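PDB 3ZBO: ALKF from Bacillus cereus, which is of unknown function but is related to the HEAT-like repeat DNA glycosylases and has affinity for branched DNA structures, probably including Holliday junctions. Local coordinates for residues 148-153 and 186-191; 38-43 and 67-72; 172-177 and 203-208. All coordinates share one frame; numbering follows the deposited sequence.

Contact 1 (148-153 and 186-191); sequences NAFSES and ISYVPL
The ring of Y188 reaches across to the start of helix 152-165 and brings its hydroxyl against the backbone and base of E152: OH lies 3.2 Å from E152 CA, which meets the ring at its edge, and almost as near E152 CB. The CB of Y188 points toward 148-153, and CG is anti to the backbone N (chi1 -170°). The E152 and Y188 side chains cross at about a right angle, carboxylate and ring planes 80° apart. One ring face is covered from within its own turn by P190 CD, 3.7 Å above the plane and over the centre, while L191 CD1 sits in the ring plane at the edge. On the other segment F150 adds CB, 4.1 Å from Y188 CE1, an oblique approach. E152 then runs extended past the turn. Its CG packs on L191 CG, and OE1 comes within 3.6 Å of P190 CB, a contact without a hydrogen bond.

No direct hydrogen bond joins the segments; two waters do it instead. One donates to F150 O and sits 2.7 Å from Y188 OH, tying the phenol to the loop backbone. The other donates to both E152 OE2 and P190 O, bridging the carboxylate to the turn. I155 and L142 continue the apolar packing around Y188, and S151 caps helix 152-165 through K154 N. The 186-191 turn ends helix 171-187 and precedes helix 192-202, so the contact sets one interhelical turn beside the start of a neighbouring helix, an arrangement typical of the stacked antiparallel helices of HEAT-like repeat folds.

Contact 2 (38-43 and 67-72); sequences FGVATG and NYDAMY
D69, in the first turn of helix 68-77, points its CB toward the loop 38-43, where it lies 3.9 Å from V40 CG2. CG is anti to the carbonyl carbon (chi1 -62°), and the carboxylate beyond it takes three consecutive backbone N-H groups. OD2 accepts from F38 N, nearly along its C-O axis, and from G39 N, 36° out of the carboxylate plane, each at 2.7 Å. OD1 accepts from V40 N at 2.8 Å, well above the plane, and from a water that also donates to V40 O. The loop is thus wrapped round one buried carboxylate, whose charge the donors would help to offset.

Beside this grip, N67 ND2 sits 3.3 Å above the F38 ring, over its centre, with amide and ring planes 61° apart. N67 OD1 meanwhile caps the helix through weak bonds from D69 N and A70 N. At the far end T42 CG2 lies over one face of Y72, 3.5 Å from CZ, while Y72 OH bonds R240 O. The arrangement is a helix N-terminus with an Asn N-cap and an aspartate at N2, D69, whose carboxylate holds an interhelical loop in this mainly helical fold, consistent with its kinship to the HEAT-like repeat glycosylases.

Contact 3 (172-177 and 203-208); sequences RTKSAM and GIVEVK
K174 and V205 cross obliquely where helix 171-187 passes strand 204-207, the short axes 7.9 Å apart and running 143° from parallel. K174 points its CB toward the strand, 3.8 Å from V205 CG1. Beyond CG, which is anti to the carbonyl carbon, the chain is fully extended and travels past the valine to the backbone of the next residue: CD is 3.4 Å from E206 O, and NZ donates to that oxygen at 2.8 Å, approaching nearly along the C=O axis (169°). NZ also forms a salt bridge with E171 OE1, and the same oxygen accepts from K208 N, so K174 and the backbone of K208 share E171, just before the helical segment.

V207, two residues further along the strand, makes the rest of the packing. Its CG2 faces S175, 4.1 Å from the backbone N, and lies only a little farther from CB of the same serine. Its CG1, anti to the backbone N, comes over one face of the R172 guanidinium, offset toward the rim, with the two side chains crossing at about a right angle. The arginine starts away from the strand, but its chain bends at chi2 and chi3, turning back so that its end comes nearer, and NH1 lies 4.1 Å from V207 CG1; it also has a cation-pi contact with Y98. The pairing of strand 204-207 with 215-218 forms the hairpin laid on this helix.

Two valines thus supply the apolar packing, while a lysine reaching a carbonyl and a glutamate gives the join its polar part. The E171 carboxylate would probably stabilise the ammonium of K174 and ease its proximity to the like-charged K208, whose NZ is 5.1 Å from K174 NZ.

Contact 2 is the buried one; contacts 1 and 3 are only partly buried. Contacts 1 and 2 lie on opposite sides of the chain's centre, their own centres 33 Å apart. Contacts 1 and 3 share helix 171-187, contact 3 near its start and contact 1 at its end, and their segments alternate along the chain, whereas contact 2 closes before either opens. Chemistry follows place: direct bonds from backbone N-H groups to a carboxylate in contact 2, water bridges at the more exposed turns of contact 1, and in contact 3 a lysine bonded to a strand carbonyl beside valine packing.

Contact 1 (148-153 and 186-191)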
loop_
_atom_site.group_PDB
_atom_site.type_symbol
_atom_site.label_atom_id
_atom_site.label_comp_id
_atom_site.label_asym_id
_atom_site.label_seq_id
_atom_site.Cartn_x
_atom_site.Cartn_y
_atom_site.Cartn_z
ATOM N N ASN A 148 -0.623 -14.616 15.076
ATOM C CA ASN A 148 0.592 -15.409 15.315
ATOM C C ASN A 148 1.641 -15.355 14.200
ATOM O O ASN A 148 2.791 -15.826 14.400
ATOM C CB ASN A 148 0.159 -16.837 15.721
ATOM C CG ASN A 148 -0.210 -17.708 14.542
ATOM O OD1 ASN A 148 -0.634 -17.252 13.492
ATOM N ND2 ASN A 148 -0.029 -19.012 14.695
ATOM N N ALA A 149 1.318 -14.683 13.087
ATOM C CA ALA A 149 2.320 -14.433 12.065
ATOM C C ALA A 149 3.254 -13.346 12.480
ATOM O O ALA A 149 4.273 -13.164 11.777
ATOM C CB ALA A 149 1.589 -14.125 10.693
ATOM N N PHE A 150 3.020 -12.646 13.600
ATOM C CA PHE A 150 3.881 -11.524 14.022
ATOM C C PHE A 150 4.436 -11.700 15.381
ATOM O O PHE A 150 3.769 -12.273 16.269
ATOM C CB PHE A 150 3.035 -10.217 14.032
ATOM C CG PHE A 150 2.272 -10.026 12.766
ATOM C CD1 PHE A 150 2.878 -9.422 11.668
ATOM C CD2 PHE A 150 0.995 -10.506 12.625
ATOM C CE1 PHE A 150 2.191 -9.257 10.424
ATOM C CE2 PHE A 150 0.301 -10.340 11.472
ATOM C CZ PHE A 150 0.868 -9.722 10.322
ATOM N N SER A 151 5.673 -11.267 15.541
ATOM C CA SER A 151 6.297 -11.172 16.842
ATOM C C SER A 151 5.712 -9.939 17.575
ATOM O O SER A 151 5.807 -8.794 17.039
ATOM C CB SER A 151 7.818 -10.969 16.682
ATOM O OG SER A 151 8.327 -10.433 17.856
ATOM N N GLU A 152 5.102 -10.106 18.760
ATOM C CA GLU A 152 4.500 -8.983 19.490
ATOM C C GLU A 152 5.581 -7.976 19.883
ATOM O O GLU A 152 5.420 -6.765 19.774
ATOM C CB GLU A 152 3.696 -9.463 20.730
ATOM C CG GLU A 152 3.147 -8.375 21.527
ATOM C CD GLU A 152 2.320 -8.832 22.741
ATOM O OE1 GLU A 152 1.732 -9.956 22.666
ATOM O OE2 GLU A 152 2.301 -8.093 23.737
ATOM N N SER A 153 6.780 -8.448 20.282
ATOM C CA SER A 153 7.799 -7.482 20.579
ATOM C C SER A 153 8.284 -6.702 19.322
ATOM O O SER A 153 8.589 -5.533 19.475
ATOM C CB SER A 153 9.040 -8.204 21.301
ATOM O OG SER A 153 9.573 -9.122 20.431
ATOM N N ILE A 186 -6.533 -1.517 15.538
ATOM C CA ILE A 186 -7.749 -2.234 15.213
ATOM C C ILE A 186 -7.528 -3.680 14.885
ATOM O O ILE A 186 -8.340 -4.548 15.289
ATOM C CB ILE A 186 -8.451 -1.467 14.048
ATOM C CG1 ILE A 186 -8.872 -0.082 14.489
ATOM C CG2 ILE A 186 -9.672 -2.305 13.564
ATOM C CD1 ILE A 186 -9.695 -0.003 15.817
ATOM N N SER A 187 -6.487 -4.033 14.129
ATOM C CA SER A 187 -6.349 -5.388 13.623
ATOM C C SER A 187 -5.325 -6.270 14.356
ATOM O O SER A 187 -5.238 -7.429 13.995
ATOM C CB SER A 187 -6.010 -5.381 12.130
ATOM O OG SER A 187 -7.065 -4.734 11.381
ATOM N N TYR A 188 -4.610 -5.732 15.317
ATOM C CA TYR A 188 -3.638 -6.513 16.106
ATOM C C TYR A 188 -3.886 -6.327 17.577
ATOM O O TYR A 188 -3.235 -5.583 18.278
ATOM C CB TYR A 188 -2.213 -6.036 15.704
ATOM C CG TYR A 188 -1.172 -7.037 16.349
ATOM C CD1 TYR A 188 -1.077 -8.313 15.895
ATOM C CD2 TYR A 188 -0.358 -6.546 17.369
ATOM C CE1 TYR A 188 -0.081 -9.193 16.523
ATOM C CE2 TYR A 188 0.639 -7.326 17.983
ATOM C CZ TYR A 188 0.697 -8.671 17.557
ATOM O OH TYR A 188 1.637 -9.455 18.182
ATOM N N VAL A 189 -4.910 -7.063 18.044
ATOM C CA VAL A 189 -5.380 -6.840 19.419
ATOM C C VAL A 189 -4.363 -7.031 20.520
ATOM O O VAL A 189 -4.506 -6.389 21.583
ATOM C CB VAL A 189 -6.666 -7.618 19.773
ATOM C CG1 VAL A 189 -7.788 -7.217 18.870
ATOM C CG2 VAL A 189 -6.479 -9.119 19.751
ATOM N N PRO A 190 -3.306 -7.844 20.301
ATOM C CA PRO A 190 -2.318 -7.839 21.439
ATOM C C PRO A 190 -1.749 -6.525 21.861
ATOM O O PRO A 190 -1.375 -6.321 23.026
ATOM C CB PRO A 190 -1.274 -8.827 20.959
ATOM C CG PRO A 190 -2.001 -9.746 20.031
ATOM C CD PRO A 190 -2.974 -8.788 19.240
ATOM N N LEU A 191 -1.687 -5.546 20.956
ATOM C CA LEU A 191 -1.174 -4.249 21.268
ATOM C C LEU A 191 -2.214 -3.154 20.972
ATOM O O LEU A 191 -1.849 -1.982 20.771
ATOM C CB LEU A 191 0.092 -3.971 20.395
ATOM C CG LEU A 191 1.252 -4.869 20.830
ATOM C CD1 LEU A 191 2.395 -4.726 19.876
ATOM C CD2 LEU A 191 1.689 -4.588 22.226
HETATM O O HOH W 1 1.471 -12.149 17.941
HETATM O O HOH W 2 0.479 -6.704 24.850
#

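Contact 2 (38-43 and 67-72)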
loop_
_atom_site.group_PDB
_atom_site.type_symbol
_atom_site.label_atom_id
_atom_site.label_comp_id
_atom_site.label_asym_id
_atom_site.label_seq_id
_atom_site.Cartn_x
_atom_site.Cartn_y
_atom_site.Cartn_z
ATOM N N PHE A 38 -4.242 6.364 -17.849
ATOM C CA PHE A 38 -5.532 6.369 -18.458
ATOM C C PHE A 38 -6.660 6.738 -17.488
ATOM O O PHE A 38 -7.708 7.294 -17.938
ATOM C CB PHE A 38 -5.909 5.003 -19.001
ATOM C CG PHE A 38 -4.963 4.405 -20.037
ATOM C CD1 PHE A 38 -4.352 5.168 -21.027
ATOM C CD2 PHE A 38 -4.686 3.042 -19.957
ATOM C CE1 PHE A 38 -3.521 4.559 -22.009
ATOM C CE2 PHE A 38 -3.824 2.417 -20.921
ATOM C CZ PHE A 38 -3.293 3.173 -21.916
ATOM N N GLY A 39 -6.514 6.422 -16.190
ATOM C CA GLY A 39 -7.599 6.757 -15.285
ATOM C C GLY A 39 -8.640 5.656 -15.256
ATOM O O GLY A 39 -9.885 5.873 -15.442
ATOM N N VAL A 40 -8.244 4.454 -14.850
ATOM C CA VAL A 40 -9.184 3.318 -14.790
ATOM C C VAL A 40 -9.667 3.045 -13.381
ATOM O O VAL A 40 -8.861 2.807 -12.489
ATOM C CB VAL A 40 -8.513 2.026 -15.357
ATOM C CG1 VAL A 40 -9.469 0.818 -15.284
ATOM C CG2 VAL A 40 -7.997 2.261 -16.787
ATOM N N ALA A 41 -10.989 3.106 -13.094
ATOM C CA ALA A 41 -11.444 2.787 -11.763
ATOM C C ALA A 41 -11.152 1.331 -11.527
ATOM O O ALA A 41 -11.381 0.484 -12.410
ATOM C CB ALA A 41 -12.929 2.982 -11.695
ATOM N N THR A 42 -10.664 1.006 -10.330
ATOM C CA THR A 42 -10.230 -0.377 -10.052
ATOM C C THR A 42 -11.334 -1.423 -10.235
ATOM O O THR A 42 -11.067 -2.518 -10.700
ATOM C CB THR A 42 -9.514 -0.546 -8.742
ATOM O OG1 THR A 42 -10.415 -0.275 -7.667
ATOM C CG2 THR A 42 -8.267 0.390 -8.657
ATOM N N GLY A 43 -12.584 -1.093 -9.924
ATOM C CA GLY A 43 -13.579 -2.180 -10.060
ATOM C C GLY A 43 -13.770 -2.549 -11.530
ATOM O O GLY A 43 -14.222 -3.701 -11.838
ATOM N N ASN A 67 2.944 3.194 -17.095
ATOM C CA ASN A 67 1.584 3.702 -17.099
ATOM C C ASN A 67 0.914 3.213 -15.820
ATOM O O ASN A 67 0.808 2.009 -15.549
ATOM C CB ASN A 67 0.888 3.216 -18.363
ATOM C CG ASN A 67 -0.594 3.573 -18.396
ATOM O OD1 ASN A 67 -1.320 3.487 -17.398
ATOM N ND2 ASN A 67 -1.065 3.972 -19.575
ATOM N N TYR A 68 0.531 4.174 -14.937
ATOM C CA TYR A 68 0.021 3.808 -13.653
ATOM C C TYR A 68 -1.080 2.728 -13.714
ATOM O O TYR A 68 -1.129 1.778 -12.914
ATOM C CB TYR A 68 -0.537 5.044 -12.876
ATOM C CG TYR A 68 -1.228 4.646 -11.586
ATOM C CD1 TYR A 68 -0.519 4.119 -10.496
ATOM C CD2 TYR A 68 -2.662 4.706 -11.478
ATOM C CE1 TYR A 68 -1.151 3.690 -9.354
ATOM C CE2 TYR A 68 -3.279 4.283 -10.334
ATOM C CZ TYR A 68 -2.557 3.778 -9.227
ATOM O OH TYR A 68 -3.135 3.326 -8.097
ATOM N N ASP A 69 -2.035 2.882 -14.634
ATOM C CA ASP A 69 -3.122 1.888 -14.597
ATOM C C ASP A 69 -2.654 0.512 -15.000
ATOM O O ASP A 69 -3.108 -0.524 -14.444
ATOM C CB ASP A 69 -4.249 2.300 -15.549
ATOM C CG ASP A 69 -4.876 3.635 -15.122
ATOM O OD1 ASP A 69 -5.636 3.636 -14.180
ATOM O OD2 ASP A 69 -4.529 4.635 -15.751
ATOM N N ALA A 70 -1.768 0.493 -15.999
ATOM C CA ALA A 70 -1.182 -0.816 -16.371
ATOM C C ALA A 70 -0.346 -1.413 -15.255
ATOM O O ALA A 70 -0.347 -2.645 -15.066
ATOM C CB ALA A 70 -0.261 -0.642 -17.622
ATOM N N MET A 71 0.348 -0.526 -14.559
ATOM C CA MET A 71 1.142 -0.993 -13.427
ATOM C C MET A 71 0.284 -1.524 -12.251
ATOM O O MET A 71 0.626 -2.531 -11.622
ATOM C CB MET A 71 2.049 0.105 -12.898
ATOM C CG MET A 71 3.095 0.506 -13.894
ATOM S SD MET A 71 3.883 2.099 -13.543
ATOM C CE MET A 71 5.189 1.538 -12.404
ATOM N N TYR A 72 -0.835 -0.825 -11.966
ATOM C CA TYR A 72 -1.806 -1.321 -11.007
ATOM C C TYR A 72 -2.329 -2.673 -11.432
ATOM O O TYR A 72 -2.389 -3.603 -10.597
ATOM C CB TYR A 72 -2.915 -0.217 -10.836
ATOM C CG TYR A 72 -3.799 -0.629 -9.676
ATOM C CD1 TYR A 72 -4.837 -1.542 -9.871
ATOM C CD2 TYR A 72 -3.681 -0.039 -8.449
ATOM C CE1 TYR A 72 -5.627 -1.895 -8.759
ATOM C CE2 TYR A 72 -4.435 -0.438 -7.328
ATOM C CZ TYR A 72 -5.448 -1.329 -7.519
ATOM O OH TYR A 72 -6.196 -1.733 -6.405
HETATM O O HOH W 3 -6.252 2.331 -11.913
#

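Contact 3 (172-177 and 203-208)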
loop_
_atom_site.group_PDB
_atom_site.type_symbol
_atom_site.label_atom_id
_atom_site.label_comp_id
_atom_site.label_asym_id
_atom_site.label_seq_id
_atom_site.Cartn_x
_atom_site.Cartn_y
_atom_site.Cartn_z
ATOM N N ARG A 172 5.634 10.918 2.586
ATOM C CA ARG A 172 4.836 9.729 2.319
ATOM C C ARG A 172 5.065 8.663 3.330
ATOM O O ARG A 172 4.138 7.843 3.615
ATOM C CB ARG A 172 5.127 9.148 0.919
ATOM C CG ARG A 172 4.694 10.062 -0.203
ATOM C CD ARG A 172 3.344 10.786 -0.135
ATOM N NE ARG A 172 2.305 9.833 0.324
ATOM C CZ ARG A 172 1.043 10.208 0.398
ATOM N NH1 ARG A 172 0.652 11.455 -0.067
ATOM N NH2 ARG A 172 0.184 9.367 0.969
ATOM N N THR A 173 6.223 8.614 3.963
ATOM C CA THR A 173 6.502 7.652 5.005
ATOM C C THR A 173 5.507 7.929 6.158
ATOM O O THR A 173 5.009 6.983 6.818
ATOM C CB THR A 173 7.982 7.718 5.448
ATOM O OG1 THR A 173 8.800 7.733 4.283
ATOM C CG2 THR A 173 8.300 6.476 6.257
ATOM N N LYS A 174 5.295 9.214 6.501
ATOM C CA LYS A 174 4.440 9.590 7.616
ATOM C C LYS A 174 3.030 8.993 7.362
ATOM O O LYS A 174 2.386 8.509 8.298
ATOM C CB LYS A 174 4.193 11.121 7.619
ATOM C CG LYS A 174 5.377 11.928 8.012
ATOM C CD LYS A 174 4.907 13.411 8.011
ATOM C CE LYS A 174 6.052 14.327 8.341
ATOM N NZ LYS A 174 5.553 15.766 8.137
ATOM N N SER A 175 2.501 9.089 6.124
ATOM C CA SER A 175 1.161 8.549 5.828
ATOM C C SER A 175 1.144 7.070 6.107
ATOM O O SER A 175 0.169 6.584 6.749
ATOM C CB SER A 175 0.868 8.830 4.349
ATOM O OG SER A 175 -0.301 8.043 3.959
ATOM N N ALA A 176 2.154 6.333 5.682
ATOM C CA ALA A 176 2.123 4.903 5.905
ATOM C C ALA A 176 2.349 4.528 7.355
ATOM O O ALA A 176 1.711 3.545 7.850
ATOM C CB ALA A 176 3.251 4.205 5.015
ATOM N N MET A 177 3.202 5.257 8.060
ATOM C CA MET A 177 3.391 4.946 9.524
ATOM C C MET A 177 2.052 5.258 10.254
ATOM O O MET A 177 1.735 4.574 11.234
ATOM C CB MET A 177 4.494 5.895 10.039
ATOM C CG MET A 177 5.837 5.421 9.630
ATOM S SD MET A 177 6.954 6.755 10.324
ATOM C CE MET A 177 8.467 5.814 10.564
ATOM N N GLY A 203 -0.510 12.451 18.024
ATOM C CA GLY A 203 -1.363 13.559 17.713
ATOM C C GLY A 203 -1.562 13.706 16.207
ATOM O O GLY A 203 -1.429 12.748 15.470
ATOM N N ILE A 204 -1.808 14.922 15.754
ATOM C CA ILE A 204 -2.016 15.167 14.352
ATOM C C ILE A 204 -0.682 15.026 13.567
ATOM O O ILE A 204 0.362 15.519 13.997
ATOM C CB ILE A 204 -2.491 16.621 14.096
ATOM C CG1 ILE A 204 -3.868 16.850 14.793
ATOM C CG2 ILE A 204 -2.605 16.946 12.592
ATOM C CD1 ILE A 204 -4.955 15.931 14.198
ATOM N N VAL A 205 -0.771 14.334 12.428
ATOM C CA VAL A 205 0.396 14.133 11.555
ATOM C C VAL A 205 0.101 14.856 10.261
ATOM O O VAL A 205 -0.984 14.657 9.633
ATOM C CB VAL A 205 0.538 12.593 11.249
ATOM C CG1 VAL A 205 1.568 12.364 10.109
ATOM C CG2 VAL A 205 1.017 11.911 12.572
ATOM N N GLU A 206 1.007 15.757 9.901
ATOM C CA GLU A 206 0.789 16.620 8.725
ATOM C C GLU A 206 1.619 16.092 7.569
ATOM O O GLU A 206 2.857 16.104 7.624
ATOM C CB GLU A 206 1.138 18.111 9.038
ATOM C CG GLU A 206 1.006 18.903 7.746
ATOM C CD GLU A 206 1.352 20.357 7.912
ATOM O OE1 GLU A 206 1.742 20.837 8.980
ATOM O OE2 GLU A 206 1.187 21.048 6.882
ATOM N N VAL A 207 0.908 15.601 6.562
ATOM C CA VAL A 207 1.530 15.114 5.318
ATOM C C VAL A 207 1.500 16.272 4.301
ATOM O O VAL A 207 0.457 16.649 3.788
ATOM C CB VAL A 207 0.750 13.932 4.742
ATOM C CG1 VAL A 207 1.444 13.393 3.484
ATOM C CG2 VAL A 207 0.688 12.778 5.783
ATOM N N LYS A 208 2.706 16.822 4.092
ATOM C CA LYS A 208 2.853 17.916 3.087
ATOM C C LYS A 208 2.862 17.318 1.720
ATOM O O LYS A 208 3.371 16.221 1.513
ATOM C CB LYS A 208 4.157 18.623 3.396
ATOM C CG LYS A 208 4.057 19.310 4.723
ATOM C CD LYS A 208 5.362 19.927 5.083
ATOM C CE LYS A 208 5.257 20.362 6.574
ATOM N NZ LYS A 208 6.625 20.675 7.140
#